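Local coordinates for P-granule scaffold (Caenorhabditis japonica, PDB 5W4A), which acts as a scaffold protein of P granules, the germ granules of nematodes, where its N-domain probably contributes to granule assembly and mRNA repression, at residues N28-L33 / K205-D210; H106-L111 / I143-I148. All coordinates share one frame; numbering follows the deposited sequence.

Contact 1 (N28-L33 / K205-D210); sequences NNDELL and KPKLAD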
# COMPACT_ATOMS: atom_id res chain seq x y z
N ASN C 28 -23.25 -0.69 19.77
CA ASN C 28 -24.36 -1.02 20.66
C ASN C 28 -24.31 -0.24 21.97
O ASN C 28 -25.36 0.10 22.51
CB ASN C 28 -24.38 -2.52 20.96
CG ASN C 28 -25.03 -3.33 19.86
OD1 ASN C 28 -25.95 -2.84 19.17
ND2 ASN C 28 -24.62 -4.59 19.71
N ASN C 29 -23.12 0.07 22.48
CA ASN C 29 -22.96 0.54 23.85
C ASN C 29 -22.40 1.95 23.95
O ASN C 29 -21.77 2.27 24.97
CB ASN C 29 -22.07 -0.43 24.61
CG ASN C 29 -22.74 -1.78 24.81
OD1 ASN C 29 -23.61 -1.93 25.68
ND2 ASN C 29 -22.38 -2.75 24.00
N ASP C 30 -22.58 2.78 22.92
CA ASP C 30 -21.95 4.10 22.94
C ASP C 30 -22.44 4.95 24.10
O ASP C 30 -21.66 5.69 24.70
CB ASP C 30 -22.10 4.83 21.58
CG ASP C 30 -23.52 5.12 21.17
OD1 ASP C 30 -24.43 4.33 21.44
OD2 ASP C 30 -23.72 6.15 20.48
N GLU C 31 -23.73 4.87 24.46
CA GLU C 31 -24.20 5.71 25.56
C GLU C 31 -23.61 5.25 26.89
O GLU C 31 -23.26 6.07 27.74
CB GLU C 31 -25.73 5.74 25.62
CG GLU C 31 -26.30 6.56 26.77
CD GLU C 31 -25.88 8.03 26.77
OE1 GLU C 31 -25.49 8.58 25.72
OE2 GLU C 31 -25.94 8.64 27.86
N LEU C 32 -23.46 3.93 27.06
CA LEU C 32 -22.81 3.42 28.27
C LEU C 32 -21.35 3.85 28.34
O LEU C 32 -20.84 4.17 29.42
CB LEU C 32 -22.94 1.90 28.33
CG LEU C 32 -22.35 1.25 29.57
CD1 LEU C 32 -23.13 1.68 30.84
CD2 LEU C 32 -22.33 -0.27 29.38
N LEU C 33 -20.65 3.89 27.20
CA LEU C 33 -19.27 4.34 27.19
C LEU C 33 -19.16 5.82 27.56
O LEU C 33 -18.19 6.24 28.21
CB LEU C 33 -18.66 4.09 25.80
CG LEU C 33 -18.30 2.62 25.49
CD1 LEU C 33 -18.12 2.41 24.01
CD2 LEU C 33 -17.04 2.20 26.24
N LYS C 205 -21.84 7.80 14.66
CA LYS C 205 -21.77 7.65 16.11
C LYS C 205 -21.01 8.85 16.63
O LYS C 205 -19.90 8.75 17.16
CB LYS C 205 -21.11 6.33 16.52
CG LYS C 205 -22.04 5.10 16.49
CD LYS C 205 -23.35 5.44 17.22
CE LYS C 205 -24.24 4.28 17.62
NZ LYS C 205 -25.59 4.87 18.02
N PRO C 206 -21.64 10.03 16.56
CA PRO C 206 -20.99 11.23 17.10
C PRO C 206 -20.57 11.13 18.54
O PRO C 206 -19.59 11.76 18.90
CB PRO C 206 -22.07 12.32 16.91
CG PRO C 206 -23.04 11.78 15.96
CD PRO C 206 -23.00 10.29 16.09
N LYS C 207 -21.31 10.38 19.40
CA LYS C 207 -20.90 10.21 20.80
C LYS C 207 -19.54 9.56 20.88
O LYS C 207 -18.73 9.91 21.74
CB LYS C 207 -21.89 9.34 21.58
CG LYS C 207 -23.15 9.99 21.91
CD LYS C 207 -24.14 8.99 22.53
CE LYS C 207 -25.50 9.60 22.58
NZ LYS C 207 -26.49 8.65 23.16
N LEU C 208 -19.30 8.55 20.03
CA LEU C 208 -18.03 7.87 20.05
C LEU C 208 -16.93 8.81 19.59
O LEU C 208 -15.84 8.82 20.16
CB LEU C 208 -18.05 6.62 19.17
CG LEU C 208 -18.99 5.46 19.54
CD1 LEU C 208 -18.92 4.34 18.47
CD2 LEU C 208 -18.62 4.93 20.86
N ALA C 209 -17.20 9.60 18.55
CA ALA C 209 -16.20 10.57 18.09
C ALA C 209 -15.85 11.55 19.20
O ALA C 209 -14.67 11.88 19.41
CB ALA C 209 -16.73 11.31 16.85
N ASP C 210 -16.86 12.01 19.94
CA ASP C 210 -16.65 12.99 21.00
C ASP C 210 -15.76 12.44 22.12
O ASP C 210 -14.87 13.14 22.62
CB ASP C 210 -18.00 13.46 21.53
CG ASP C 210 -17.88 14.47 22.66
OD1 ASP C 210 -17.13 15.47 22.49
OD2 ASP C 210 -18.54 14.28 23.70
O HOH W 1 -23.18 8.12 18.89
O HOH W 2 -26.72 6.06 22.00

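Contact 2 (H106-L111 / I143-I148); sequences HDLSIL and ILIKTI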
# COMPACT_ATOMS: atom_id res chain seq x y z
N HIS C 106 -4.82 -22.61 11.48
CA HIS C 106 -4.46 -21.30 10.98
C HIS C 106 -3.46 -21.44 9.82
O HIS C 106 -2.54 -22.28 9.88
CB HIS C 106 -3.87 -20.46 12.10
CG HIS C 106 -3.78 -19.02 11.76
ND1 HIS C 106 -2.71 -18.49 11.07
CD2 HIS C 106 -4.63 -17.99 11.99
CE1 HIS C 106 -2.92 -17.20 10.87
NE2 HIS C 106 -4.07 -16.87 11.43
N ASP C 107 -3.66 -20.64 8.77
CA ASP C 107 -2.85 -20.78 7.56
C ASP C 107 -1.39 -20.35 7.75
O ASP C 107 -0.56 -20.69 6.90
CB ASP C 107 -3.46 -20.01 6.37
CG ASP C 107 -3.72 -18.53 6.65
OD1 ASP C 107 -4.07 -18.17 7.78
OD2 ASP C 107 -3.60 -17.75 5.72
N LEU C 108 -1.07 -19.63 8.82
CA LEU C 108 0.31 -19.25 9.10
C LEU C 108 0.92 -20.11 10.21
O LEU C 108 1.87 -19.67 10.86
CB LEU C 108 0.40 -17.77 9.46
CG LEU C 108 -0.11 -16.77 8.41
CD1 LEU C 108 0.09 -15.30 8.85
CD2 LEU C 108 0.50 -17.05 7.06
N SER C 109 0.39 -21.31 10.40
CA SER C 109 0.87 -22.23 11.42
C SER C 109 2.35 -22.57 11.30
O SER C 109 2.91 -23.13 12.25
CB SER C 109 0.06 -23.53 11.36
OG SER C 109 -1.21 -23.38 11.97
N ILE C 110 3.01 -22.26 10.18
CA ILE C 110 4.45 -22.53 10.10
C ILE C 110 5.23 -21.68 11.10
O ILE C 110 6.29 -22.09 11.58
CB ILE C 110 5.00 -22.33 8.67
CG1 ILE C 110 4.83 -20.88 8.20
CG2 ILE C 110 4.38 -23.33 7.72
CD1 ILE C 110 5.61 -20.59 6.93
N LEU C 111 4.73 -20.48 11.41
CA LEU C 111 5.33 -19.67 12.47
C LEU C 111 5.45 -20.45 13.77
O LEU C 111 6.55 -20.67 14.29
CB LEU C 111 4.49 -18.41 12.71
CG LEU C 111 4.68 -17.25 11.75
CD1 LEU C 111 3.63 -16.18 12.06
CD2 LEU C 111 6.09 -16.67 11.85
N ILE C 143 -0.27 -7.53 4.79
CA ILE C 143 -0.04 -6.59 5.89
C ILE C 143 0.21 -7.35 7.19
O ILE C 143 1.08 -6.97 7.99
CB ILE C 143 -1.21 -5.61 6.01
CG1 ILE C 143 -1.21 -4.68 4.81
CG2 ILE C 143 -1.13 -4.79 7.33
CD1 ILE C 143 -2.56 -3.96 4.63
N LEU C 144 -0.56 -8.42 7.44
CA LEU C 144 -0.34 -9.23 8.64
C LEU C 144 1.08 -9.80 8.68
O LEU C 144 1.77 -9.69 9.71
CB LEU C 144 -1.37 -10.36 8.68
CG LEU C 144 -1.25 -11.31 9.86
CD1 LEU C 144 -1.39 -10.61 11.21
CD2 LEU C 144 -2.30 -12.42 9.70
N ILE C 145 1.53 -10.38 7.57
CA ILE C 145 2.89 -10.93 7.49
C ILE C 145 3.93 -9.84 7.75
O ILE C 145 4.89 -10.03 8.51
CB ILE C 145 3.11 -11.63 6.13
CG1 ILE C 145 2.37 -12.97 6.11
CG2 ILE C 145 4.60 -11.91 5.90
CD1 ILE C 145 2.25 -13.58 4.75
N LYS C 146 3.76 -8.67 7.12
CA LYS C 146 4.75 -7.60 7.28
C LYS C 146 4.78 -7.11 8.72
O LYS C 146 5.85 -6.77 9.23
CB LYS C 146 4.44 -6.48 6.29
CG LYS C 146 4.69 -6.90 4.85
CD LYS C 146 4.20 -5.90 3.84
CE LYS C 146 4.38 -6.39 2.36
NZ LYS C 146 5.83 -6.67 2.07
N THR C 147 3.62 -7.09 9.38
CA THR C 147 3.53 -6.71 10.78
C THR C 147 4.24 -7.72 11.69
O THR C 147 5.06 -7.35 12.55
CB THR C 147 2.05 -6.57 11.15
OG1 THR C 147 1.49 -5.48 10.42
CG2 THR C 147 1.89 -6.27 12.65
N ILE C 148 3.98 -9.02 11.47
CA ILE C 148 4.60 -10.11 12.23
C ILE C 148 6.12 -10.06 12.09
O ILE C 148 6.86 -10.30 13.07
CB ILE C 148 4.03 -11.47 11.75
CG1 ILE C 148 2.56 -11.61 12.16
CG2 ILE C 148 4.88 -12.63 12.28
CD1 ILE C 148 1.84 -12.69 11.34

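Contact 1 (N28-L33 / K205-D210)
D30 and L208 form the close-packed inner part of this contact. CB of D30 rests 3.6 Å from CD2 of L208, and the same methyl lies 4.1 Å from CD1 of L33. L201 and A26 touch L208, which ties this apolar patch to helices 187-201 and 20-28.

Next to the patch the D30 carboxylate is buried among lysines. A chi1 of 62° sets its CG between the backbone N and the carbonyl carbon, on a CB that points toward segment 205-210. OD2 forms a salt bridge with NZ of K205 at 3.3 Å, the hydrogen bond within it weak and the side chains crossing at about a right angle. One water bonds to OD2 at 2.6 Å and accepts from the backbone N of K207; a second links OD1 to NZ of K207. The carboxylate thus faces the amino end of helix 206-213, a setting likely to favour its negative charge. An alanine in place of D30 would keep CB against L208 but would probably leave NZ of K205 without its acidic mate and break both water bridges.

The solvent side is looser and held by charge. The extended K207 chain brings NZ to 2.7 Å from OE1 of E31, on the anti side, 33° out of the carboxylate plane, while OE2 is hydrogen-bonded to OG of S35, one turn further along the helix. With a leucine pair and a buried aspartate inside and one lysine-glutamate salt bridge outside, the N-terminal turns of helix 30-35 and C-terminal helix 206-213, K205 at its N-cap position, meet in a largely helical domain.

Contact 2 (H106-L111 / I143-I148)
L108 and L144 slide past each other in opposite directions, bringing CD1 of L108 to 3.8 Å from CD2 of L144. All the contact between loop 106-111 and the last turns of helix 136-148 is apolar. The same CD1 of L108 also lies 4.0 Å from CD1 of I148 and more distantly meets CG1 of I145, so one methyl touches three residues of the helix. L111 and I148 approach tip to tip: CD1 of L111 stands 3.8 Å from CG2 of I148. L123 of helix 116-131 packs on both loop leucines, and L82 of helix 71-84 on I148.

No hydrogen bond crosses between the segments; they act within each one, and H106 also bonds outward to D79 of helix 71-84. In the loop, two type I turns, H106 to S109 and L108 to L111, overlap. The carbonyl O of H106 is gripped twice, by N of S109 and by OG of S109 at 2.7 Å. ND1 of H106 accepts N-H of L108 at 3.0 Å, the donor tilted 28° from the ring plane, while NE2 pairs with OD1 of D79; this is consistent with the proton sitting on NE2. In the helix, N and OG1 of T147 reach O of I143 from opposite faces of its carbonyl plane.

Aromatic contact adds an edge-to-face pair between H106 and F92. The chemistry implies a division of labour: polar bonds probably hold the shape of the loop, and methyl-to-methyl packing, without directional bonds across the interface, seats it on the helix.

The two contacts lie on opposite sides of the chain's centre, their own centres 33 Å apart and their nearest atoms about 23 Å apart, and they share no helix. Along the chain the order is 28-33, 106-111, 143-148, 205-210, so contact 2 joins two parts of the sequence that lies between the halves of contact 1. Contact 1 brings helix 206-213, the last of the chain, back to a helix near its start. Contact 2 closes a span of 31 residues that includes helix 116-131, and helix 71-84 packs beside it. Together they illustrate how a largely helical domain is fastened both locally and between its ends.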